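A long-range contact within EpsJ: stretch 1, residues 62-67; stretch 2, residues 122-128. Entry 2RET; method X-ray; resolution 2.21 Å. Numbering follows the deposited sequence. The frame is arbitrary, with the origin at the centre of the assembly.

Stretch 1 (62-67) DNKGIM
Stretch 2 (122-128) VEELNVR

Residues 64-67 and 122-128 of EpsJ are both strands, each continuing later in the chain, and they run in broadly the same direction with a 49° angle between their N-to-C axes. The axes come no nearer than 6.8 Å, no clear hydrogen bond crosses between them, and each close contact involves a side chain on at least one side. In register, Lys64 CA lies 6.0 Å from Leu125 CA; on the N-terminal side Asn63 CA is 7.0 Å from Glu124 CA, and on the C-terminal side Ile66 CA is 8.3 Å from Val127 CA. The pair buries 307 Å² in all.

Asp62 begins in a loop (phi/psi -73/-21, chi1 m), makes no contact with the second stretch, and has both carboxylate oxygens hydrogen-bonded elsewhere in the structure. Asn63 (-135/-118) leads into the strand. Its CA-to-CB bond points toward the partner, and chi1 p with chi2 -85° lays the amide beside the backbone around Glu123 (-82/-39) and Glu124 (-143/149; chi1 t). As modelled, OD1 of Asn63 lies 3.2 Å from O of Glu123, and ND2 lies 3.4 Å from N of Leu125; the amide is probably turned over, and exchanging its ends could set donor against acceptor at both points.

Lys64 enters the extended conformation (-76/149). Its CB sits 3.5 Å from O of Leu125, while chi1 m, chi2 m, chi3 t and chi4 m lead the chain's end away, to an ammonium hydrogen-bonded elsewhere. A lysine can thus lend its aliphatic base to the contact and still place its charge outside it.

Gly65 (-133/156) has no side chain, and its CA approaches CD2 of Leu125 to 4.3 Å. Leu125 (-120/122), with chi1 t and chi2 p, points toward the first stretch and gives up 77 Å², the largest share of any residue here.

Ile66 (-131/146; chi1 t, chi2 t) also points toward the partner and is buried. Its CG2 is 4.5 Å from CD2 of Leu125, and its CD1 is 3.9 Å from CG1 of Val127 (-128/137; chi1 t). These branched hydrocarbons pack without polar groups to satisfy, as befits buried positions. Between Leu125 and Val127, Asn126 (-130/136; chi1 t) directs its CA-to-CB bond away, the alternation expected of a strand.

Met67, a selenomethionine (-148/140; chi1 t, chi2 t, chi3 p), is buried but beyond reach of the second stretch.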

# COMPACT_ATOMS: atom_id res chain seq x y z
N ASP B 62 15.39 7.26 36.06
CA ASP B 62 16.58 7.43 36.94
C ASP B 62 17.83 7.66 36.09
O ASP B 62 18.84 8.13 36.59
CB ASP B 62 16.89 6.20 37.81
CG ASP B 62 15.78 5.82 38.78
OD1 ASP B 62 14.89 6.62 39.06
OD2 ASP B 62 15.81 4.66 39.26
N ASN B 63 17.81 7.27 34.81
CA ASN B 63 18.83 7.77 33.88
C ASN B 63 18.20 8.20 32.57
O ASN B 63 17.38 9.12 32.56
CB ASN B 63 20.04 6.82 33.75
CG ASN B 63 19.64 5.34 33.58
OD1 ASN B 63 19.42 4.64 34.59
ND2 ASN B 63 19.60 4.85 32.30
N LYS B 64 18.56 7.58 31.46
CA LYS B 64 18.04 8.01 30.17
C LYS B 64 16.64 7.55 29.98
O LYS B 64 16.25 6.51 30.52
CB LYS B 64 18.90 7.49 29.03
CG LYS B 64 20.13 8.31 28.85
CD LYS B 64 19.78 9.69 28.29
CE LYS B 64 21.03 10.37 27.78
NZ LYS B 64 22.19 10.01 28.61
N GLY B 65 15.88 8.35 29.25
CA GLY B 65 14.60 7.90 28.70
C GLY B 65 14.38 8.23 27.24
O GLY B 65 14.96 9.17 26.74
N ILE B 66 13.51 7.46 26.58
CA ILE B 66 13.19 7.63 25.15
C ILE B 66 11.67 7.63 24.98
O ILE B 66 10.93 6.99 25.74
CB ILE B 66 13.92 6.56 24.22
CG1 ILE B 66 13.88 6.94 22.75
CG2 ILE B 66 13.38 5.16 24.41
CD1 ILE B 66 14.86 6.17 21.87
N MSE B 67 11.19 8.42 24.02
CA MSE B 67 9.78 8.47 23.70
C MSE B 67 9.61 8.73 22.24
O MSE B 67 10.31 9.57 21.67
CB MSE B 67 9.05 9.54 24.53
CG MSE B 67 7.49 9.41 24.42
SE MSE B 67 6.51 10.80 25.40
CE MSE B 67 7.00 12.43 24.41
N VAL B 122 18.17 -3.93 35.32
CA VAL B 122 18.70 -3.21 34.16
C VAL B 122 19.31 -1.95 34.71
O VAL B 122 18.63 -1.17 35.32
CB VAL B 122 17.61 -2.91 33.11
CG1 VAL B 122 18.12 -1.97 32.02
CG2 VAL B 122 17.14 -4.22 32.47
N GLU B 123 20.60 -1.77 34.56
CA GLU B 123 21.25 -0.61 35.14
C GLU B 123 21.10 0.63 34.26
O GLU B 123 20.87 1.75 34.75
CB GLU B 123 22.74 -0.92 35.38
CG GLU B 123 22.97 -1.93 36.52
CD GLU B 123 24.36 -2.54 36.52
OE1 GLU B 123 25.17 -2.22 35.63
OE2 GLU B 123 24.63 -3.35 37.44
N GLU B 124 21.19 0.42 32.95
CA GLU B 124 21.34 1.52 32.00
C GLU B 124 20.55 1.18 30.76
O GLU B 124 20.33 0.00 30.44
CB GLU B 124 22.82 1.76 31.66
CG GLU B 124 23.08 3.11 30.99
CD GLU B 124 24.53 3.35 30.61
OE1 GLU B 124 25.45 2.98 31.39
OE2 GLU B 124 24.75 3.94 29.51
N LEU B 125 20.06 2.26 30.15
CA LEU B 125 19.51 2.35 28.84
C LEU B 125 20.37 3.35 28.06
O LEU B 125 20.50 4.47 28.46
CB LEU B 125 18.06 2.86 28.93
CG LEU B 125 17.35 3.23 27.61
CD1 LEU B 125 17.22 2.00 26.73
CD2 LEU B 125 15.98 3.92 27.84
N ASN B 126 20.95 2.91 26.95
CA ASN B 126 21.62 3.79 26.01
C ASN B 126 21.16 3.58 24.55
O ASN B 126 21.08 2.47 24.08
CB ASN B 126 23.12 3.61 26.08
CG ASN B 126 23.87 4.72 25.35
OD1 ASN B 126 23.63 5.92 25.57
ND2 ASN B 126 24.77 4.32 24.47
N VAL B 127 20.93 4.67 23.85
CA VAL B 127 20.43 4.64 22.48
C VAL B 127 21.32 5.50 21.61
O VAL B 127 21.74 6.59 22.02
CB VAL B 127 18.96 5.10 22.39
CG1 VAL B 127 18.49 5.07 20.92
CG2 VAL B 127 18.01 4.17 23.23
N ARG B 128 21.64 4.97 20.43
CA ARG B 128 22.44 5.66 19.43
C ARG B 128 21.71 5.66 18.11
O ARG B 128 20.91 4.79 17.83
CB ARG B 128 23.79 5.01 19.28
CG ARG B 128 24.69 5.25 20.46
CD ARG B 128 25.68 4.15 20.60
NE ARG B 128 26.89 4.44 19.85
CZ ARG B 128 27.44 3.68 18.91
NH1 ARG B 128 26.92 2.50 18.54
NH2 ARG B 128 28.55 4.12 18.32